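PDB 5JD6: MGS-MChE2 from Uncultured bacterium, which probably hydrolyses carboxylic ester bonds, as an esterase of the alpha/beta hydrolase fold recovered from a lagoon-sediment metagenome. Local coordinates for residues G9-L14 and K74-F79; V23-L28 and L50-P55; P194-W199 and Q243-W248. One frame throughout, in Å; residues are numbered along the deposited sequence.

Interaction 1. Residues G9-L14 and K74-F79; sequences GKFTYL and KEFVDF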
loop_
_atom_site.group_PDB
_atom_site.type_symbol
_atom_site.label_atom_id
_atom_site.label_comp_id
_atom_site.label_asym_id
_atom_site.label_seq_id
_atom_site.Cartn_x
_atom_site.Cartn_y
_atom_site.Cartn_z
ATOM N N GLY A 9 16.092 -15.314 2.018
ATOM C CA GLY A 9 17.070 -14.350 1.553
ATOM C C GLY A 9 16.956 -13.055 2.331
ATOM O O GLY A 9 16.915 -13.066 3.559
ATOM N N LYS A 10 16.896 -11.937 1.616
ATOM C CA LYS A 10 16.772 -10.633 2.255
ATOM C C LYS A 10 15.309 -10.250 2.449
ATOM O O LYS A 10 15.006 -9.198 3.014
ATOM C CB LYS A 10 17.489 -9.560 1.432
ATOM C CG LYS A 10 16.887 -9.329 0.055
ATOM C CD LYS A 10 17.546 -8.149 -0.642
ATOM C CE LYS A 10 16.919 -7.887 -2.000
ATOM N NZ LYS A 10 17.522 -6.699 -2.667
ATOM N N PHE A 11 14.406 -11.107 1.980
ATOM C CA PHE A 11 12.977 -10.824 2.052
ATOM C C PHE A 11 12.320 -11.403 3.302
ATOM O O PHE A 11 12.335 -12.614 3.524
ATOM C CB PHE A 11 12.260 -11.360 0.813
ATOM C CG PHE A 11 12.646 -10.668 -0.462
ATOM C CD1 PHE A 11 12.347 -9.330 -0.657
ATOM C CD2 PHE A 11 13.294 -11.360 -1.473
ATOM C CE1 PHE A 11 12.694 -8.692 -1.830
ATOM C CE2 PHE A 11 13.646 -10.728 -2.650
ATOM C CZ PHE A 11 13.345 -9.393 -2.829
ATOM N N THR A 12 11.742 -10.521 4.112
ATOM C CA THR A 12 10.921 -10.924 5.246
ATOM C C THR A 12 9.471 -10.546 4.962
ATOM O O THR A 12 9.178 -9.389 4.656
ATOM C CB THR A 12 11.389 -10.260 6.556
ATOM O OG1 THR A 12 12.752 -10.619 6.819
ATOM C CG2 THR A 12 10.518 -10.701 7.724
ATOM N N TYR A 13 8.564 -11.515 5.053
ATOM C CA TYR A 13 7.169 -11.260 4.704
ATOM C C TYR A 13 6.195 -12.244 5.348
ATOM O O TYR A 13 6.553 -13.379 5.661
ATOM C CB TYR A 13 6.996 -11.291 3.182
ATOM C CG TYR A 13 7.290 -12.631 2.543
ATOM C CD1 TYR A 13 8.598 -13.043 2.313
ATOM C CD2 TYR A 13 6.260 -13.478 2.158
ATOM C CE1 TYR A 13 8.870 -14.265 1.728
ATOM C CE2 TYR A 13 6.522 -14.701 1.570
ATOM C CZ TYR A 13 7.829 -15.090 1.358
ATOM O OH TYR A 13 8.096 -16.309 0.773
ATOM N N LEU A 14 4.960 -11.790 5.549
ATOM C CA LEU A 14 3.881 -12.670 5.979
ATOM C C LEU A 14 3.213 -13.300 4.766
ATOM O O LEU A 14 3.055 -12.656 3.729
ATOM C CB LEU A 14 2.839 -11.916 6.809
ATOM C CG LEU A 14 3.194 -11.495 8.234
ATOM C CD1 LEU A 14 1.947 -11.014 8.961
ATOM C CD2 LEU A 14 3.855 -12.631 8.996
ATOM N N LYS A 74 9.162 -4.641 -6.879
ATOM C CA LYS A 74 9.317 -5.339 -8.150
ATOM C C LYS A 74 10.231 -6.550 -7.992
ATOM O O LYS A 74 9.944 -7.629 -8.510
ATOM C CB LYS A 74 9.872 -4.391 -9.213
ATOM C CG LYS A 74 10.043 -5.015 -10.587
ATOM C CD LYS A 74 8.721 -5.527 -11.132
ATOM C CE LYS A 74 8.815 -5.804 -12.625
ATOM N NZ LYS A 74 9.937 -6.726 -12.955
ATOM N N GLU A 75 11.328 -6.364 -7.266
ATOM C CA GLU A 75 12.267 -7.449 -7.013
ATOM C C GLU A 75 11.605 -8.568 -6.213
ATOM O O GLU A 75 11.919 -9.744 -6.399
ATOM C CB GLU A 75 13.504 -6.931 -6.277
ATOM C CG GLU A 75 14.606 -7.966 -6.116
ATOM C CD GLU A 75 15.807 -7.431 -5.361
ATOM O OE1 GLU A 75 15.742 -6.281 -4.876
ATOM O OE2 GLU A 75 16.815 -8.163 -5.252
ATOM N N PHE A 76 10.683 -8.196 -5.329
ATOM C CA PHE A 76 9.971 -9.171 -4.507
ATOM C C PHE A 76 9.006 -10.008 -5.340
ATOM O O PHE A 76 8.960 -11.230 -5.205
ATOM C CB PHE A 76 9.212 -8.474 -3.376
ATOM C CG PHE A 76 8.365 -9.405 -2.551
ATOM C CD1 PHE A 76 8.953 -10.337 -1.710
ATOM C CD2 PHE A 76 6.981 -9.347 -2.615
ATOM C CE1 PHE A 76 8.178 -11.196 -0.950
ATOM C CE2 PHE A 76 6.200 -10.203 -1.859
ATOM C CZ PHE A 76 6.799 -11.127 -1.024
ATOM N N VAL A 77 8.238 -9.347 -6.200
ATOM C CA VAL A 77 7.283 -10.040 -7.059
ATOM C C VAL A 77 8.008 -10.945 -8.052
ATOM O O VAL A 77 7.594 -12.082 -8.283
ATOM C CB VAL A 77 6.387 -9.045 -7.826
ATOM C CG1 VAL A 77 5.429 -9.790 -8.742
ATOM C CG2 VAL A 77 5.619 -8.166 -6.850
ATOM N N ASP A 78 9.093 -10.434 -8.629
ATOM C CA ASP A 78 9.916 -11.219 -9.546
ATOM C C ASP A 78 10.494 -12.441 -8.843
ATOM O O ASP A 78 10.493 -13.540 -9.394
ATOM C CB ASP A 78 11.045 -10.368 -10.132
ATOM C CG ASP A 78 10.537 -9.269 -11.045
ATOM O OD1 ASP A 78 9.406 -9.398 -11.562
ATOM O OD2 ASP A 78 11.270 -8.278 -11.250
ATOM N N PHE A 79 10.987 -12.236 -7.625
ATOM C CA PHE A 79 11.494 -13.331 -6.806
ATOM C C PHE A 79 10.428 -14.400 -6.595
ATOM O O PHE A 79 10.711 -15.597 -6.653
ATOM C CB PHE A 79 11.984 -12.812 -5.451
ATOM C CG PHE A 79 11.924 -13.838 -4.359
ATOM C CD1 PHE A 79 12.768 -14.932 -4.378
ATOM C CD2 PHE A 79 11.030 -13.704 -3.309
ATOM C CE1 PHE A 79 12.709 -15.884 -3.387
ATOM C CE2 PHE A 79 10.976 -14.653 -2.303
ATOM C CZ PHE A 79 11.821 -15.743 -2.341
#
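The ring of Phe11 lies between its own neighbour Lys10 and the aromatic side chains of the helix. Over the centre of one face runs CG of Lys10; the opposite face takes the edge of Phe76, whose CD1 comes 3.7 Å from CD1 of Phe11, displaced from the ring centre toward the rim. This is a T-shaped (edge-to-face) pair, with planes 63° apart. Phe79 meets Phe11 differently. The two planes are nearly parallel, but slid so far that the rings barely overlap, and CD2 of Phe11 rests 3.7 Å from CD2 of Phe79, over the Phe79 face. At the Phe11 rim, near its plane, CG of Glu75 approaches CZ to 3.8 Å.

Phe76 serves two rings at once. Its CG is anti to the backbone N, and the edge formed by CD1, CE1 and CZ lies between the faces of Phe11 and Tyr13. CE1 and CZ press on one face of Tyr13, CE1 lying 3.8 Å from Tyr13 CD1 in a second edge-to-face pair. Phe11, Tyr13, Phe76 and Phe79 thus form one aromatic cluster.

On the outer side, a salt bridge joins Lys10 to Glu75, whose side chains cross at about a right angle. The Lys10 chain, extended beyond CG, brings NZ to 2.9 Å from Glu75 OE1, on the syn side but 29° out of the carboxylate plane; a weak second bond goes to OE2. The hydroxyl of Tyr13 is hydrogen-bonded elsewhere, to Lys80 NZ.

Segment 74-79 crosses strand segment 11-14 at 76°. Tyr72 of the same helix adds an edge-to-face partner for Phe11, while Tyr13 also touches Leu50 and Phe76 touches Pro52, both on the adjoining strand 47-52.

Interaction 2. Residues V23-L28 and L50-P55; sequences VILHGL and LIPELP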
loop_
_atom_site.group_PDB
_atom_site.type_symbol
_atom_site.label_atom_id
_atom_site.label_comp_id
_atom_site.label_asym_id
_atom_site.label_seq_id
_atom_site.Cartn_x
_atom_site.Cartn_y
_atom_site.Cartn_z
ATOM N N VAL A 23 -0.453 -8.497 -2.834
ATOM C CA VAL A 23 0.717 -7.951 -2.159
ATOM C C VAL A 23 0.366 -6.646 -1.453
ATOM O O VAL A 23 -0.107 -5.696 -2.075
ATOM C CB VAL A 23 1.880 -7.717 -3.139
ATOM C CG1 VAL A 23 3.081 -7.142 -2.406
ATOM C CG2 VAL A 23 2.252 -9.021 -3.833
ATOM N N ILE A 24 0.605 -6.614 -0.146
ATOM C CA ILE A 24 0.210 -5.492 0.692
ATOM C C ILE A 24 1.393 -4.613 1.086
ATOM O O ILE A 24 2.393 -5.102 1.607
ATOM C CB ILE A 24 -0.489 -5.988 1.971
ATOM C CG1 ILE A 24 -1.870 -6.550 1.637
ATOM C CG2 ILE A 24 -0.605 -4.867 2.986
ATOM C CD1 ILE A 24 -2.628 -7.054 2.845
ATOM N N LEU A 25 1.270 -3.313 0.836
ATOM C CA LEU A 25 2.302 -2.359 1.224
ATOM C C LEU A 25 1.806 -1.425 2.322
ATOM O O LEU A 25 0.970 -0.555 2.079
ATOM C CB LEU A 25 2.760 -1.544 0.018
ATOM C CG LEU A 25 3.450 -2.316 -1.103
ATOM C CD1 LEU A 25 3.822 -1.375 -2.235
ATOM C CD2 LEU A 25 4.679 -3.034 -0.573
ATOM N N HIS A 26 2.324 -1.611 3.532
ATOM C CA HIS A 26 1.968 -0.752 4.654
ATOM C C HIS A 26 2.865 0.484 4.681
ATOM O O HIS A 26 3.870 0.544 3.974
ATOM C CB HIS A 26 2.071 -1.520 5.974
ATOM C CG HIS A 26 3.478 -1.847 6.374
ATOM N ND1 HIS A 26 4.063 -1.336 7.511
ATOM C CD2 HIS A 26 4.412 -2.628 5.784
ATOM C CE1 HIS A 26 5.301 -1.791 7.607
ATOM N NE2 HIS A 26 5.537 -2.576 6.573
ATOM N N GLY A 27 2.499 1.467 5.498
ATOM C CA GLY A 27 3.246 2.709 5.574
ATOM C C GLY A 27 4.365 2.688 6.599
ATOM O O GLY A 27 4.882 1.626 6.946
ATOM N N LEU A 28 4.740 3.870 7.081
ATOM C CA LEU A 28 5.791 4.000 8.085
ATOM C C LEU A 28 5.273 3.660 9.479
ATOM O O LEU A 28 5.939 2.966 10.247
ATOM C CB LEU A 28 6.370 5.417 8.077
ATOM C CG LEU A 28 7.087 5.869 6.804
ATOM C CD1 LEU A 28 7.493 7.330 6.911
ATOM C CD2 LEU A 28 8.300 4.992 6.535
ATOM N N LEU A 50 0.172 -11.503 0.779
ATOM C CA LEU A 50 1.597 -11.365 1.051
ATOM C C LEU A 50 1.904 -9.969 1.572
ATOM O O LEU A 50 1.568 -8.973 0.931
ATOM C CB LEU A 50 2.418 -11.647 -0.210
ATOM C CG LEU A 50 2.269 -13.037 -0.830
ATOM C CD1 LEU A 50 2.126 -12.942 -2.339
ATOM C CD2 LEU A 50 3.455 -13.908 -0.464
ATOM N N ILE A 51 2.536 -9.894 2.737
ATOM C CA ILE A 51 2.895 -8.604 3.312
ATOM C C ILE A 51 4.400 -8.502 3.524
ATOM O O ILE A 51 4.912 -8.890 4.573
ATOM C CB ILE A 51 2.173 -8.355 4.648
ATOM C CG1 ILE A 51 0.696 -8.735 4.536
ATOM C CG2 ILE A 51 2.323 -6.903 5.070
ATOM C CD1 ILE A 51 -0.100 -8.437 5.778
ATOM N N PRO A 52 5.117 -7.982 2.516
ATOM C CA PRO A 52 6.573 -7.829 2.581
ATOM C C PRO A 52 6.999 -6.634 3.422
ATOM O O PRO A 52 6.324 -5.604 3.415
ATOM C CB PRO A 52 6.963 -7.627 1.119
ATOM C CG PRO A 52 5.776 -6.962 0.519
ATOM C CD PRO A 52 4.576 -7.551 1.215
ATOM N N GLU A 53 8.106 -6.774 4.143
ATOM C CA GLU A 53 8.648 -5.657 4.903
ATOM C C GLU A 53 9.668 -4.893 4.078
ATOM O O GLU A 53 10.766 -5.380 3.811
ATOM C CB GLU A 53 9.267 -6.140 6.215
ATOM C CG GLU A 53 8.259 -6.845 7.089
ATOM C CD GLU A 53 7.003 -6.016 7.272
ATOM O OE1 GLU A 53 7.109 -4.842 7.689
ATOM O OE2 GLU A 53 5.912 -6.530 6.955
ATOM N N LEU A 54 9.282 -3.691 3.667
ATOM C CA LEU A 54 10.139 -2.844 2.857
ATOM C C LEU A 54 11.304 -2.311 3.683
ATOM O O LEU A 54 11.174 -2.107 4.890
ATOM C CB LEU A 54 9.332 -1.690 2.258
ATOM C CG LEU A 54 8.124 -2.107 1.415
ATOM C CD1 LEU A 54 7.464 -0.890 0.786
ATOM C CD2 LEU A 54 8.528 -3.119 0.353
ATOM N N PRO A 55 12.457 -2.101 3.033
ATOM C CA PRO A 55 13.644 -1.552 3.696
ATOM C C PRO A 55 13.579 -0.032 3.832
ATOM O O PRO A 55 14.429 0.664 3.277
ATOM C CB PRO A 55 14.779 -1.967 2.761
ATOM C CG PRO A 55 14.144 -2.002 1.417
ATOM C CD PRO A 55 12.735 -2.484 1.637
#
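Ile24 lies beside Ile51, the two side chains pointing the same way on neighbouring parallel strands. CB of Ile24 is 3.9 Å from CG1 of Ile51 and 3.8 Å from the backbone O of Leu50; from there one branch, CG2, faces the matching CG2 of Ile51, and the other ends at CD1, which meets both CG1 and CD1 of its partner. CG1 of Ile24 is anti to the carbonyl carbon, and CG1 of Ile51 is placed in the same way, which lets the two branched chains nest in step. The Ile24 carbonyl oxygen also touches CD of Pro52, at 3.3 Å.

The backbones are joined by a bond from Ile24 N to Leu50 O, 2.8 Å long and nearly straight, with an angle of 167° at the hydrogen. The same oxygen receives a CA-H...O contact from Val23. On the sheet face bearing Val23 and Leu50, CG1 of Val23 packs against CD of Pro52 at 3.9 Å. Farther along, CD2 of Leu25 sits 3.8 Å from CD1 of Leu54, their side chains crossing at about a right angle. Leu25 also touches the probable nucleophile elbow, and Leu73 of helix 66-80 touches both Val23 and Leu25.

His26 and Glu53 likewise cross at about a right angle. The Glu53 chain starts away from the other segment but is bent at chi2 (-51°), which turns CD back toward it; OE1 lies 3.0 Å from His26 NE2 in a weak bond, with an angle of 122° at the hydrogen.

This pairing closes the beta-alpha-beta unit of strand 20-25, helix 36-41 and strand 47-52. Apolar interlocking and one straight backbone bond fix the strand pair, whereas the weak bond to Glu53 would by itself constrain the His26 ring only loosely.

Interaction 3. Residues P194-W199 and Q243-W248; sequences PTCIIW and QLLHEW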
loop_
_atom_site.group_PDB
_atom_site.type_symbol
_atom_site.label_atom_id
_atom_site.label_comp_id
_atom_site.label_asym_id
_atom_site.label_seq_id
_atom_site.Cartn_x
_atom_site.Cartn_y
_atom_site.Cartn_z
ATOM N N PRO A 194 -6.790 -1.119 -13.604
ATOM C CA PRO A 194 -8.017 -1.026 -12.806
ATOM C C PRO A 194 -7.710 -0.705 -11.350
ATOM O O PRO A 194 -6.954 -1.430 -10.705
ATOM C CB PRO A 194 -8.633 -2.423 -12.943
ATOM C CG PRO A 194 -8.080 -2.952 -14.222
ATOM C CD PRO A 194 -6.686 -2.410 -14.306
ATOM N N THR A 195 -8.290 0.376 -10.839
ATOM C CA THR A 195 -7.954 0.844 -9.502
ATOM C C THR A 195 -9.174 0.953 -8.595
ATOM O O THR A 195 -10.196 1.527 -8.970
ATOM C CB THR A 195 -7.247 2.210 -9.557
ATOM O OG1 THR A 195 -6.055 2.098 -10.345
ATOM C CG2 THR A 195 -6.880 2.680 -8.158
ATOM N N CYS A 196 -9.056 0.392 -7.397
ATOM C CA CYS A 196 -10.102 0.506 -6.392
ATOM C C CYS A 196 -9.664 1.475 -5.304
ATOM O O CYS A 196 -8.632 1.277 -4.662
ATOM C CB CYS A 196 -10.428 -0.860 -5.790
ATOM S SG CYS A 196 -11.798 -0.846 -4.612
ATOM N N ILE A 197 -10.447 2.528 -5.101
ATOM C CA ILE A 197 -10.125 3.516 -4.083
ATOM C C ILE A 197 -11.152 3.480 -2.957
ATOM O O ILE A 197 -12.300 3.878 -3.140
ATOM C CB ILE A 197 -10.062 4.935 -4.674
ATOM C CG1 ILE A 197 -9.299 4.927 -5.998
ATOM C CG2 ILE A 197 -9.419 5.892 -3.688
ATOM C CD1 ILE A 197 -9.385 6.233 -6.756
ATOM N N ILE A 198 -10.727 2.986 -1.799
ATOM C CA ILE A 198 -11.581 2.935 -0.618
ATOM C C ILE A 198 -11.082 3.953 0.400
ATOM O O ILE A 198 -9.892 4.009 0.688
ATOM C CB ILE A 198 -11.601 1.527 0.004
ATOM C CG1 ILE A 198 -12.015 0.492 -1.045
ATOM C CG2 ILE A 198 -12.538 1.485 1.201
ATOM C CD1 ILE A 198 -11.978 -0.935 -0.549
ATOM N N TRP A 199 -11.981 4.763 0.944
ATOM C CA TRP A 199 -11.544 5.884 1.768
ATOM C C TRP A 199 -12.457 6.140 2.961
ATOM O O TRP A 199 -13.672 5.968 2.874
ATOM C CB TRP A 199 -11.456 7.146 0.909
ATOM C CG TRP A 199 -10.273 8.015 1.201
ATOM C CD1 TRP A 199 -10.190 9.000 2.143
ATOM C CD2 TRP A 199 -9.007 7.988 0.535
ATOM N NE1 TRP A 199 -8.947 9.584 2.106
ATOM C CE2 TRP A 199 -8.201 8.983 1.126
ATOM C CE3 TRP A 199 -8.475 7.220 -0.506
ATOM C CZ2 TRP A 199 -6.893 9.227 0.713
ATOM C CZ3 TRP A 199 -7.175 7.463 -0.914
ATOM C CH2 TRP A 199 -6.399 8.458 -0.305
ATOM N N GLN A 243 -15.587 -6.275 2.634
ATOM C CA GLN A 243 -16.788 -6.459 1.827
ATOM C C GLN A 243 -16.769 -5.579 0.580
ATOM O O GLN A 243 -17.131 -6.028 -0.509
ATOM C CB GLN A 243 -18.040 -6.168 2.658
ATOM C CG GLN A 243 -19.318 -6.738 2.064
ATOM C CD GLN A 243 -20.560 -6.272 2.795
ATOM O OE1 GLN A 243 -20.585 -5.182 3.369
ATOM N NE2 GLN A 243 -21.598 -7.099 2.784
ATOM N N LEU A 244 -16.348 -4.328 0.742
ATOM C CA LEU A 244 -16.237 -3.404 -0.384
ATOM C C LEU A 244 -15.204 -3.892 -1.393
ATOM O O LEU A 244 -15.453 -3.897 -2.599
ATOM C CB LEU A 244 -15.867 -1.999 0.099
ATOM C CG LEU A 244 -16.967 -1.169 0.763
ATOM C CD1 LEU A 244 -16.412 0.164 1.239
ATOM C CD2 LEU A 244 -18.129 -0.957 -0.191
ATOM N N LEU A 245 -14.045 -4.302 -0.888
ATOM C CA LEU A 245 -12.959 -4.776 -1.738
ATOM C C LEU A 245 -13.318 -6.091 -2.423
ATOM O O LEU A 245 -13.020 -6.286 -3.603
ATOM C CB LEU A 245 -11.674 -4.941 -0.923
ATOM C CG LEU A 245 -10.455 -5.455 -1.692
ATOM C CD1 LEU A 245 -10.198 -4.583 -2.911
ATOM C CD2 LEU A 245 -9.226 -5.501 -0.794
ATOM N N HIS A 246 -13.959 -6.988 -1.680
ATOM C CA HIS A 246 -14.330 -8.294 -2.214
ATOM C C HIS A 246 -15.313 -8.154 -3.370
ATOM O O HIS A 246 -15.181 -8.827 -4.392
ATOM C CB HIS A 246 -14.934 -9.174 -1.120
ATOM C CG HIS A 246 -15.009 -10.624 -1.482
ATOM N ND1 HIS A 246 -15.757 -11.531 -0.766
ATOM C CD2 HIS A 246 -14.424 -11.324 -2.482
ATOM C CE1 HIS A 246 -15.631 -12.730 -1.309
ATOM N NE2 HIS A 246 -14.828 -12.630 -2.354
ATOM N N GLU A 247 -16.297 -7.275 -3.203
ATOM C CA GLU A 247 -17.311 -7.063 -4.229
ATOM C C GLU A 247 -16.714 -6.439 -5.482
ATOM O O GLU A 247 -17.158 -6.716 -6.595
ATOM C CB GLU A 247 -18.445 -6.186 -3.696
ATOM C CG GLU A 247 -19.584 -6.973 -3.068
ATOM C CD GLU A 247 -20.211 -7.965 -4.034
ATOM O OE1 GLU A 247 -20.254 -7.676 -5.250
ATOM O OE2 GLU A 247 -20.661 -9.037 -3.576
ATOM N N TRP A 248 -15.706 -5.595 -5.297
ATOM C CA TRP A 248 -15.015 -4.988 -6.423
ATOM C C TRP A 248 -14.261 -6.060 -7.204
ATOM O O TRP A 248 -14.207 -6.023 -8.434
ATOM C CB TRP A 248 -14.060 -3.892 -5.948
ATOM C CG TRP A 248 -13.430 -3.122 -7.066
ATOM C CD1 TRP A 248 -14.007 -2.129 -7.804
ATOM C CD2 TRP A 248 -12.100 -3.280 -7.576
ATOM N NE1 TRP A 248 -13.117 -1.659 -8.741
ATOM C CE2 TRP A 248 -11.940 -2.348 -8.620
ATOM C CE3 TRP A 248 -11.029 -4.116 -7.246
ATOM C CZ2 TRP A 248 -10.752 -2.231 -9.339
ATOM C CZ3 TRP A 248 -9.852 -3.998 -7.962
ATOM C CH2 TRP A 248 -9.723 -3.063 -8.997
#
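One face of the Trp248 indole is covered by Cys196, while Pro194 reaches its edge. Cys196 CB stands over the centre of the six-membered ring, 3.4 Å from its centroid and 12° off the normal, a CH-pi contact. Its SG lies over the five-membered ring at 3.9 Å from the centroid, giving a sulfur-aromatic contact on the same face. Because SG is anti to the backbone N (chi1 -176°), the sulfur extends toward the helix. At the far rim, near the ring plane, Pro194 O comes 3.6 Å from CH2 of Trp248. The indole NE1 is hydrogen-bonded to Asp222 OD2.

Toward the start of the helix segment, Ile198 takes over. Its CD1 is 4.0 Å from Leu245 CB and also meets Leu244 CB, while its CG2 branch touches CD1 of Leu244. No hydrogen bond joins the two segments, and the contact rests on apolar and ring packing.

Segment 243-248 runs nearly antiparallel to strand segment 195-199, at 164°. Here helix 238-252 packs on the central sheet of the alpha/beta hydrolase fold: Leu245 and Trp248 also touch strand 108-113, and Leu244 touches Ile226 of strand 221-226.

In the fold
All three contacts reach one mixed sheet. Interactions 1 and 2 adjoin, their centres 10 Å apart, because strands 11-16 and 47-52 are neighbours, joined by probable backbone hydrogen bonds from Glu53 N to Thr12 O and from Ile51 N to Leu14 O. Interaction 2 is nested along the chain inside the loop closed by interaction 1. Interaction 3 follows both, toward the sheet edge formed by strand 221-226, with its centre about 25 Å from that of interaction 1 and about 19 Å from that of interaction 2. Strands 85-91 and 108-113 lie between. Interaction 2 lies beside the probable nucleophile elbow at Ser91, while interactions 1 and 3 pack helices nearer the two ends of the sheet.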